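Local coordinates for protein pyridoxal 5'-phosphate synthase subunit PdxT (Thermus thermophilus, PDB 2YWD) that probably hydrolyses glutamine to glutamate and ammonia, which is channelled to the active site of PdxS for pyridoxal 5'-phosphate synthesis, at residues F112-E126 with E149-V161. Sequence-based numbering, arbitrary orientation.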
ATOM      1  N   PHE A 112      -2.659 -14.943  -8.485  1.00 12.75           N
ATOM      2  CA  PHE A 112      -3.222 -14.742  -9.824  1.00 14.50           C
ATOM      3  C   PHE A 112      -3.281 -15.981 -10.713  1.00 14.28           C
ATOM      4  O   PHE A 112      -4.023 -16.008 -11.697  1.00 12.30           O
ATOM      5  CB  PHE A 112      -2.482 -13.633 -10.564  1.00 16.30           C
ATOM      6  CG  PHE A 112      -3.166 -12.313 -10.486  1.00 20.47           C
ATOM      7  CD1 PHE A 112      -2.840 -11.400  -9.488  1.00 21.21           C
ATOM      8  CD2 PHE A 112      -4.169 -11.991 -11.393  1.00 20.01           C
ATOM      9  CE1 PHE A 112      -3.503 -10.177  -9.397  1.00 24.98           C
ATOM     10  CE2 PHE A 112      -4.839 -10.772 -11.312  1.00 24.49           C
ATOM     11  CZ  PHE A 112      -4.505  -9.863 -10.311  1.00 22.68           C
ATOM     12  N   GLY A 113      -2.483 -16.991 -10.383  1.00 12.75           N
ATOM     13  CA  GLY A 113      -2.504 -18.228 -11.145  1.00 13.64           C
ATOM     14  C   GLY A 113      -1.886 -18.228 -12.531  1.00 16.38           C
ATOM     15  O   GLY A 113      -2.216 -19.088 -13.351  1.00 15.00           O
ATOM     16  N   ARG A 114      -1.003 -17.273 -12.809  1.00 17.50           N
ATOM     17  CA  ARG A 114      -0.352 -17.230 -14.115  1.00 20.70           C
ATOM     18  C   ARG A 114       1.018 -17.892 -14.012  1.00 22.05           C
ATOM     19  O   ARG A 114       1.686 -17.793 -12.984  1.00 21.49           O
ATOM     20  CB  ARG A 114      -0.217 -15.784 -14.606  1.00 21.45           C
ATOM     21  CG  ARG A 114      -1.555 -15.138 -14.943  1.00 22.32           C
ATOM     22  CD  ARG A 114      -1.402 -13.773 -15.598  1.00 24.90           C
ATOM     23  NE  ARG A 114      -0.618 -13.841 -16.827  1.00 25.37           N
ATOM     24  CZ  ARG A 114      -0.594 -12.890 -17.757  1.00 23.75           C
ATOM     25  NH1 ARG A 114      -1.320 -11.792 -17.608  1.00 24.36           N
ATOM     26  NH2 ARG A 114       0.164 -13.038 -18.833  1.00 23.73           N
ATOM     27  N   GLN A 115       1.421 -18.583 -15.075  1.00 24.73           N
ATOM     28  CA  GLN A 115       2.705 -19.277 -15.099  1.00 28.40           C
ATOM     29  C   GLN A 115       3.841 -18.294 -14.823  1.00 28.13           C
ATOM     30  O   GLN A 115       4.654 -18.507 -13.922  1.00 28.60           O
ATOM     31  CB  GLN A 115       2.918 -19.947 -16.457  1.00 31.57           C
ATOM     32  CG  GLN A 115       3.500 -21.347 -16.368  1.00 37.21           C
ATOM     33  CD  GLN A 115       3.859 -21.907 -17.729  1.00 40.43           C
ATOM     34  OE1 GLN A 115       3.062 -21.845 -18.669  1.00 42.41           O
ATOM     35  NE2 GLN A 115       5.060 -22.464 -17.843  1.00 42.06           N
ATOM     36  N   VAL A 116       3.899 -17.229 -15.615  1.00 27.19           N
ATOM     37  CA  VAL A 116       4.914 -16.198 -15.438  1.00 28.09           C
ATOM     38  C   VAL A 116       4.340 -15.299 -14.353  1.00 26.84           C
ATOM     39  O   VAL A 116       3.260 -14.738 -14.515  1.00 24.50           O
ATOM     40  CB  VAL A 116       5.123 -15.381 -16.732  1.00 28.29           C
ATOM     41  CG1 VAL A 116       6.307 -14.440 -16.571  1.00 29.10           C
ATOM     42  CG2 VAL A 116       5.344 -16.319 -17.906  1.00 29.94           C
ATOM     43  N   GLU A 117       5.058 -15.168 -13.245  1.00 27.43           N
ATOM     44  CA  GLU A 117       4.570 -14.368 -12.131  1.00 29.35           C
ATOM     45  C   GLU A 117       4.739 -12.858 -12.259  1.00 29.52           C
ATOM     46  O   GLU A 117       4.945 -12.164 -11.266  1.00 29.01           O
ATOM     47  CB  GLU A 117       5.202 -14.871 -10.831  1.00 30.36           C
ATOM     48  CG  GLU A 117       4.644 -16.218 -10.394  1.00 31.90           C
ATOM     49  CD  GLU A 117       5.323 -16.779  -9.159  1.00 33.17           C
ATOM     50  OE1 GLU A 117       4.779 -17.748  -8.585  1.00 34.75           O
ATOM     51  OE2 GLU A 117       6.393 -16.265  -8.770  1.00 33.83           O
ATOM     52  N   SER A 118       4.629 -12.352 -13.484  1.00 30.39           N
ATOM     53  CA  SER A 118       4.749 -10.921 -13.736  1.00 30.33           C
ATOM     54  C   SER A 118       4.012 -10.531 -15.015  1.00 29.37           C
ATOM     55  O   SER A 118       4.156 -11.189 -16.048  1.00 31.10           O
ATOM     56  CB  SER A 118       6.220 -10.527 -13.862  1.00 32.58           C
ATOM     57  OG  SER A 118       6.813 -11.155 -14.984  1.00 38.15           O
ATOM     58  N   PHE A 119       3.217  -9.466 -14.942  1.00 24.34           N
ATOM     59  CA  PHE A 119       2.480  -8.986 -16.106  1.00 20.76           C
ATOM     60  C   PHE A 119       2.115  -7.515 -15.947  1.00 18.86           C
ATOM     61  O   PHE A 119       2.203  -6.959 -14.853  1.00 15.88           O
ATOM     62  CB  PHE A 119       1.217  -9.830 -16.329  1.00 19.91           C
ATOM     63  CG  PHE A 119       0.260  -9.818 -15.175  1.00 18.36           C
ATOM     64  CD1 PHE A 119      -0.754  -8.867 -15.103  1.00 17.65           C
ATOM     65  CD2 PHE A 119       0.376 -10.756 -14.153  1.00 18.48           C
ATOM     66  CE1 PHE A 119      -1.643  -8.851 -14.028  1.00 18.75           C
ATOM     67  CE2 PHE A 119      -0.506 -10.749 -13.071  1.00 18.53           C
ATOM     68  CZ  PHE A 119      -1.518  -9.794 -13.008  1.00 18.34           C
ATOM     69  N   GLU A 120       1.724  -6.880 -17.046  1.00 16.27           N
ATOM     70  CA  GLU A 120       1.350  -5.473 -17.005  1.00 17.01           C
ATOM     71  C   GLU A 120       0.007  -5.263 -17.693  1.00 17.13           C
ATOM     72  O   GLU A 120      -0.281  -5.896 -18.710  1.00 17.29           O
ATOM     73  CB  GLU A 120       2.423  -4.615 -17.680  1.00 18.72           C
ATOM     74  CG  GLU A 120       3.832  -4.820 -17.129  1.00 22.65           C
ATOM     75  CD  GLU A 120       4.487  -6.091 -17.646  1.00 24.86           C
ATOM     76  OE1 GLU A 120       4.561  -6.252 -18.882  1.00 27.66           O
ATOM     77  OE2 GLU A 120       4.930  -6.926 -16.824  1.00 26.20           O
ATOM     78  N   GLU A 121      -0.805  -4.368 -17.138  1.00 15.38           N
ATOM     79  CA  GLU A 121      -2.127  -4.092 -17.683  1.00 18.35           C
ATOM     80  C   GLU A 121      -2.492  -2.620 -17.564  1.00 19.21           C
ATOM     81  O   GLU A 121      -2.198  -1.982 -16.552  1.00 16.77           O
ATOM     82  CB  GLU A 121      -3.194  -4.891 -16.923  1.00 18.51           C
ATOM     83  CG  GLU A 121      -3.111  -6.397 -17.044  1.00 20.43           C
ATOM     84  CD  GLU A 121      -3.440  -6.888 -18.439  1.00 24.47           C
ATOM     85  OE1 GLU A 121      -4.183  -6.181 -19.156  1.00 24.65           O
ATOM     86  OE2 GLU A 121      -2.972  -7.986 -18.811  1.00 26.24           O
ATOM     87  N   ASP A 122      -3.143  -2.079 -18.588  1.00 19.27           N
ATOM     88  CA  ASP A 122      -3.582  -0.692 -18.508  1.00 22.38           C
ATOM     89  C   ASP A 122      -4.864  -0.722 -17.691  1.00 20.91           C
ATOM     90  O   ASP A 122      -5.770  -1.500 -17.979  1.00 21.91           O
ATOM     91  CB  ASP A 122      -3.835  -0.119 -19.897  1.00 26.69           C
ATOM     92  CG  ASP A 122      -2.548   0.184 -20.629  1.00 31.16           C
ATOM     93  OD1 ASP A 122      -1.696   0.898 -20.049  1.00 32.49           O
ATOM     94  OD2 ASP A 122      -2.384  -0.290 -21.773  1.00 35.03           O
ATOM     95  N   LEU A 123      -4.934   0.115 -16.663  1.00 19.29           N
ATOM     96  CA  LEU A 123      -6.099   0.135 -15.790  1.00 18.48           C
ATOM     97  C   LEU A 123      -6.853   1.458 -15.802  1.00 19.88           C
ATOM     98  O   LEU A 123      -6.274   2.520 -16.026  1.00 21.31           O
ATOM     99  CB  LEU A 123      -5.669  -0.167 -14.351  1.00 17.37           C
ATOM    100  CG  LEU A 123      -4.716  -1.343 -14.119  1.00 16.26           C
ATOM    101  CD1 LEU A 123      -4.153  -1.261 -12.711  1.00 17.16           C
ATOM    102  CD2 LEU A 123      -5.440  -2.662 -14.342  1.00 16.58           C
ATOM    103  N   GLU A 124      -8.156   1.381 -15.558  1.00 20.34           N
ATOM    104  CA  GLU A 124      -8.986   2.571 -15.491  1.00 21.71           C
ATOM    105  C   GLU A 124      -9.204   2.882 -14.021  1.00 21.99           C
ATOM    106  O   GLU A 124      -9.857   2.121 -13.308  1.00 21.54           O
ATOM    107  CB  GLU A 124     -10.324   2.337 -16.190  1.00 25.47           C
ATOM    108  CG  GLU A 124     -10.245   2.505 -17.692  1.00 32.50           C
ATOM    109  CD  GLU A 124      -9.682   3.861 -18.077  1.00 35.60           C
ATOM    110  OE1 GLU A 124     -10.248   4.888 -17.637  1.00 38.08           O
ATOM    111  OE2 GLU A 124      -8.671   3.900 -18.811  1.00 38.23           O
ATOM    112  N   VAL A 125      -8.633   3.996 -13.569  1.00 21.09           N
ATOM    113  CA  VAL A 125      -8.746   4.412 -12.178  1.00 22.88           C
ATOM    114  C   VAL A 125      -9.779   5.522 -12.035  1.00 25.21           C
ATOM    115  O   VAL A 125      -9.699   6.551 -12.706  1.00 24.51           O
ATOM    116  CB  VAL A 125      -7.388   4.910 -11.644  1.00 21.61           C
ATOM    117  CG1 VAL A 125      -7.521   5.338 -10.194  1.00 20.17           C
ATOM    118  CG2 VAL A 125      -6.346   3.813 -11.785  1.00 20.03           C
ATOM    119  N   GLU A 126     -10.752   5.305 -11.160  1.00 28.53           N
ATOM    120  CA  GLU A 126     -11.807   6.284 -10.941  1.00 32.64           C
ATOM    121  C   GLU A 126     -11.235   7.637 -10.530  1.00 33.97           C
ATOM    122  O   GLU A 126     -10.445   7.733  -9.590  1.00 32.55           O
ATOM    123  CB  GLU A 126     -12.776   5.784  -9.867  1.00 35.34           C
ATOM    124  CG  GLU A 126     -13.913   6.750  -9.564  1.00 40.83           C
ATOM    125  CD  GLU A 126     -14.803   6.267  -8.433  1.00 44.51           C
ATOM    126  OE1 GLU A 126     -14.272   5.993  -7.335  1.00 47.22           O
ATOM    127  OE2 GLU A 126     -16.030   6.165  -8.641  1.00 47.55           O
ATOM    128  N   GLU A 149     -14.146   1.056  -0.981  1.00 17.93           N
ATOM    129  CA  GLU A 149     -14.423   1.519  -2.330  1.00 18.93           C
ATOM    130  C   GLU A 149     -13.429   0.942  -3.341  1.00 17.23           C
ATOM    131  O   GLU A 149     -12.226   0.907  -3.087  1.00 14.36           O
ATOM    132  CB  GLU A 149     -14.377   3.051  -2.352  1.00 22.29           C
ATOM    133  CG  GLU A 149     -14.499   3.683  -3.724  1.00 29.69           C
ATOM    134  CD  GLU A 149     -14.620   5.197  -3.649  1.00 34.22           C
ATOM    135  OE1 GLU A 149     -13.853   5.819  -2.880  1.00 37.09           O
ATOM    136  OE2 GLU A 149     -15.477   5.763  -4.363  1.00 36.71           O
ATOM    137  N   VAL A 150     -13.935   0.474  -4.477  1.00 15.36           N
ATOM    138  CA  VAL A 150     -13.068  -0.071  -5.519  1.00 14.05           C
ATOM    139  C   VAL A 150     -12.793   1.038  -6.523  1.00 14.46           C
ATOM    140  O   VAL A 150     -13.707   1.511  -7.198  1.00 14.87           O
ATOM    141  CB  VAL A 150     -13.731  -1.264  -6.250  1.00 13.88           C
ATOM    142  CG1 VAL A 150     -12.820  -1.762  -7.367  1.00 13.08           C
ATOM    143  CG2 VAL A 150     -14.012  -2.386  -5.262  1.00 12.65           C
ATOM    144  N   LEU A 151     -11.535   1.459  -6.617  1.00 14.36           N
ATOM    145  CA  LEU A 151     -11.153   2.532  -7.530  1.00 13.75           C
ATOM    146  C   LEU A 151     -10.662   2.036  -8.887  1.00 14.35           C
ATOM    147  O   LEU A 151     -10.604   2.806  -9.846  1.00 14.02           O
ATOM    148  CB  LEU A 151     -10.070   3.398  -6.884  1.00 14.38           C
ATOM    149  CG  LEU A 151     -10.464   4.066  -5.565  1.00 15.87           C
ATOM    150  CD1 LEU A 151      -9.260   4.795  -4.981  1.00 16.97           C
ATOM    151  CD2 LEU A 151     -11.614   5.036  -5.808  1.00 17.64           C
ATOM    152  N   ALA A 152     -10.305   0.756  -8.969  1.00 12.74           N
ATOM    153  CA  ALA A 152      -9.824   0.187 -10.221  1.00 12.89           C
ATOM    154  C   ALA A 152      -9.930  -1.331 -10.221  1.00 14.12           C
ATOM    155  O   ALA A 152      -9.770  -1.978  -9.182  1.00 11.79           O
ATOM    156  CB  ALA A 152      -8.373   0.608 -10.472  1.00 13.12           C
ATOM    157  N   ARG A 153     -10.194  -1.890 -11.397  1.00 13.83           N
ATOM    158  CA  ARG A 153     -10.323  -3.333 -11.555  1.00 14.14           C
ATOM    159  C   ARG A 153      -9.571  -3.832 -12.778  1.00 14.54           C
ATOM    160  O   ARG A 153      -9.370  -3.092 -13.740  1.00 13.85           O
ATOM    161  CB  ARG A 153     -11.795  -3.728 -11.744  1.00 13.96           C
ATOM    162  CG  ARG A 153     -12.733  -3.362 -10.613  1.00 12.96           C
ATOM    163  CD  ARG A 153     -14.190  -3.561 -11.046  1.00 13.68           C
ATOM    164  NE  ARG A 153     -15.135  -3.089 -10.035  1.00 12.59           N
ATOM    165  CZ  ARG A 153     -15.651  -3.839  -9.067  1.00 15.46           C
ATOM    166  NH1 ARG A 153     -15.327  -5.125  -8.960  1.00 12.79           N
ATOM    167  NH2 ARG A 153     -16.493  -3.295  -8.197  1.00 13.87           N
ATOM    168  N   LEU A 154      -9.148  -5.090 -12.725  1.00 13.96           N
ATOM    169  CA  LEU A 154      -8.513  -5.728 -13.869  1.00 12.57           C
ATOM    170  C   LEU A 154      -9.662  -6.641 -14.268  1.00 11.86           C
ATOM    171  O   LEU A 154      -9.885  -7.668 -13.638  1.00 12.83           O
ATOM    172  CB  LEU A 154      -7.297  -6.557 -13.451  1.00 13.23           C
ATOM    173  CG  LEU A 154      -6.704  -7.398 -14.584  1.00 13.02           C
ATOM    174  CD1 LEU A 154      -6.506  -6.539 -15.830  1.00 13.29           C
ATOM    175  CD2 LEU A 154      -5.385  -7.998 -14.126  1.00 14.42           C
ATOM    176  N   GLY A 155     -10.398  -6.252 -15.302  1.00 12.04           N
ATOM    177  CA  GLY A 155     -11.562  -7.024 -15.690  1.00 11.29           C
ATOM    178  C   GLY A 155     -12.590  -6.625 -14.646  1.00 11.13           C
ATOM    179  O   GLY A 155     -12.998  -5.465 -14.591  1.00 11.32           O
ATOM    180  N   ASP A 156     -12.994  -7.564 -13.799  1.00 11.77           N
ATOM    181  CA  ASP A 156     -13.951  -7.256 -12.742  1.00 12.23           C
ATOM    182  C   ASP A 156     -13.263  -7.382 -11.380  1.00 11.87           C
ATOM    183  O   ASP A 156     -13.859  -7.098 -10.343  1.00 10.93           O
ATOM    184  CB  ASP A 156     -15.148  -8.211 -12.812  1.00 13.36           C
ATOM    185  CG  ASP A 156     -15.874  -8.131 -14.141  1.00 13.69           C
ATOM    186  OD1 ASP A 156     -16.250  -7.010 -14.546  1.00 14.23           O
ATOM    187  OD2 ASP A 156     -16.068  -9.184 -14.781  1.00 15.62           O
ATOM    188  N   LEU A 157     -11.998  -7.801 -11.392  1.00 12.20           N
ATOM    189  CA  LEU A 157     -11.246  -7.985 -10.153  1.00 12.96           C
ATOM    190  C   LEU A 157     -10.670  -6.687  -9.590  1.00 12.10           C
ATOM    191  O   LEU A 157      -9.918  -5.989 -10.264  1.00 12.00           O
ATOM    192  CB  LEU A 157     -10.105  -8.988 -10.372  1.00 14.14           C
ATOM    193  CG  LEU A 157      -9.218  -9.307  -9.166  1.00 17.41           C
ATOM    194  CD1 LEU A 157     -10.037 -10.008  -8.073  1.00 19.49           C
ATOM    195  CD2 LEU A 157      -8.059 -10.193  -9.616  1.00 18.89           C
ATOM    196  N   PRO A 158     -11.025  -6.351  -8.342  1.00 10.87           N
ATOM    197  CA  PRO A 158     -10.527  -5.132  -7.697  1.00 11.67           C
ATOM    198  C   PRO A 158      -9.007  -5.196  -7.548  1.00 11.74           C
ATOM    199  O   PRO A 158      -8.478  -6.210  -7.091  1.00 10.46           O
ATOM    200  CB  PRO A 158     -11.216  -5.156  -6.333  1.00 11.19           C
ATOM    201  CG  PRO A 158     -12.489  -5.887  -6.604  1.00 13.02           C
ATOM    202  CD  PRO A 158     -12.019  -7.022  -7.483  1.00 13.37           C
ATOM    203  N   VAL A 159      -8.315  -4.126  -7.936  1.00 11.61           N
ATOM    204  CA  VAL A 159      -6.857  -4.066  -7.817  1.00 10.89           C
ATOM    205  C   VAL A 159      -6.386  -2.798  -7.106  1.00 11.40           C
ATOM    206  O   VAL A 159      -5.222  -2.688  -6.731  1.00 11.60           O
ATOM    207  CB  VAL A 159      -6.159  -4.174  -9.193  1.00 11.73           C
ATOM    208  CG1 VAL A 159      -6.442  -5.547  -9.800  1.00 12.47           C
ATOM    209  CG2 VAL A 159      -6.631  -3.067 -10.118  1.00 11.62           C
ATOM    210  N   LEU A 160      -7.292  -1.839  -6.942  1.00 10.55           N
ATOM    211  CA  LEU A 160      -6.992  -0.595  -6.226  1.00 11.62           C
ATOM    212  C   LEU A 160      -8.225  -0.314  -5.379  1.00 12.97           C
ATOM    213  O   LEU A 160      -9.319  -0.136  -5.913  1.00 11.67           O
ATOM    214  CB  LEU A 160      -6.747   0.576  -7.182  1.00 12.90           C
ATOM    215  CG  LEU A 160      -6.452   1.910  -6.469  1.00 12.99           C
ATOM    216  CD1 LEU A 160      -5.155   1.783  -5.670  1.00 12.73           C
ATOM    217  CD2 LEU A 160      -6.331   3.047  -7.480  1.00 12.75           C
ATOM    218  N   VAL A 161      -8.052  -0.291  -4.060  1.00 13.10           N
ATOM    219  CA  VAL A 161      -9.178  -0.060  -3.171  1.00 12.69           C
ATOM    220  C   VAL A 161      -8.878   1.017  -2.143  1.00 13.13           C
ATOM    221  O   VAL A 161      -7.721   1.266  -1.807  1.00 12.56           O
ATOM    222  CB  VAL A 161      -9.578  -1.352  -2.430  1.00 13.28           C
ATOM    223  CG1 VAL A 161      -9.911  -2.447  -3.434  1.00 12.94           C
ATOM    224  CG2 VAL A 161      -8.448  -1.797  -1.512  1.00 14.79           C
TER
HETATM  225  O   HOH W   1     -11.142  -0.237 -13.468  1.00 20.79           O
HETATM  226  O   HOH W   2      -9.343  -1.157 -15.745  1.00 21.42           O
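Phe112 and Leu157 open the contact at the turn of a β-hairpin, where Phe112 CZ lies 3.6 Å from Leu157 CD2. The hairpin 149-161, closed by a type II' turn from Leu154 to Leu157, forms the edge of the seven-stranded central sheet of this class I glutaminase domain, and strand 118-125, paired with 129-136, runs nearly antiparallel to its outermost strand. Phe119 sets its CZ over the centre of one face of the Phe112 ring, and its CE1 meets Leu154 CD2 at 3.8 Å. Glu121 approaches Leu154 at about a right angle with CB and CG; CG, anti to the carbonyl carbon (chi1 -65°), sits 3.6 Å from Leu154 CD1, and the bend at chi2 turns CD back toward the same methyl. A glycine here, lacking CB and CG, would probably leave a gap beside Leu154 CD1. Leu123 reaches tip to tip toward Val159, CD1 to CG2. Next to it the strands are bridged by water rather than paired directly: one water accepts from Glu124 N and donates to Arg153 O, and a second accepts from Arg153 N and appears to donate to Glu124 O. Val125 puts CG1, anti to its own N (chi1 -180°), 3.7 Å from Leu160 CD2, and here the backbones draw together. Just past strand 118-125, Glu126 N donates almost straight (172°) to Leu151 O at 2.8 Å, in the carbonyl plane.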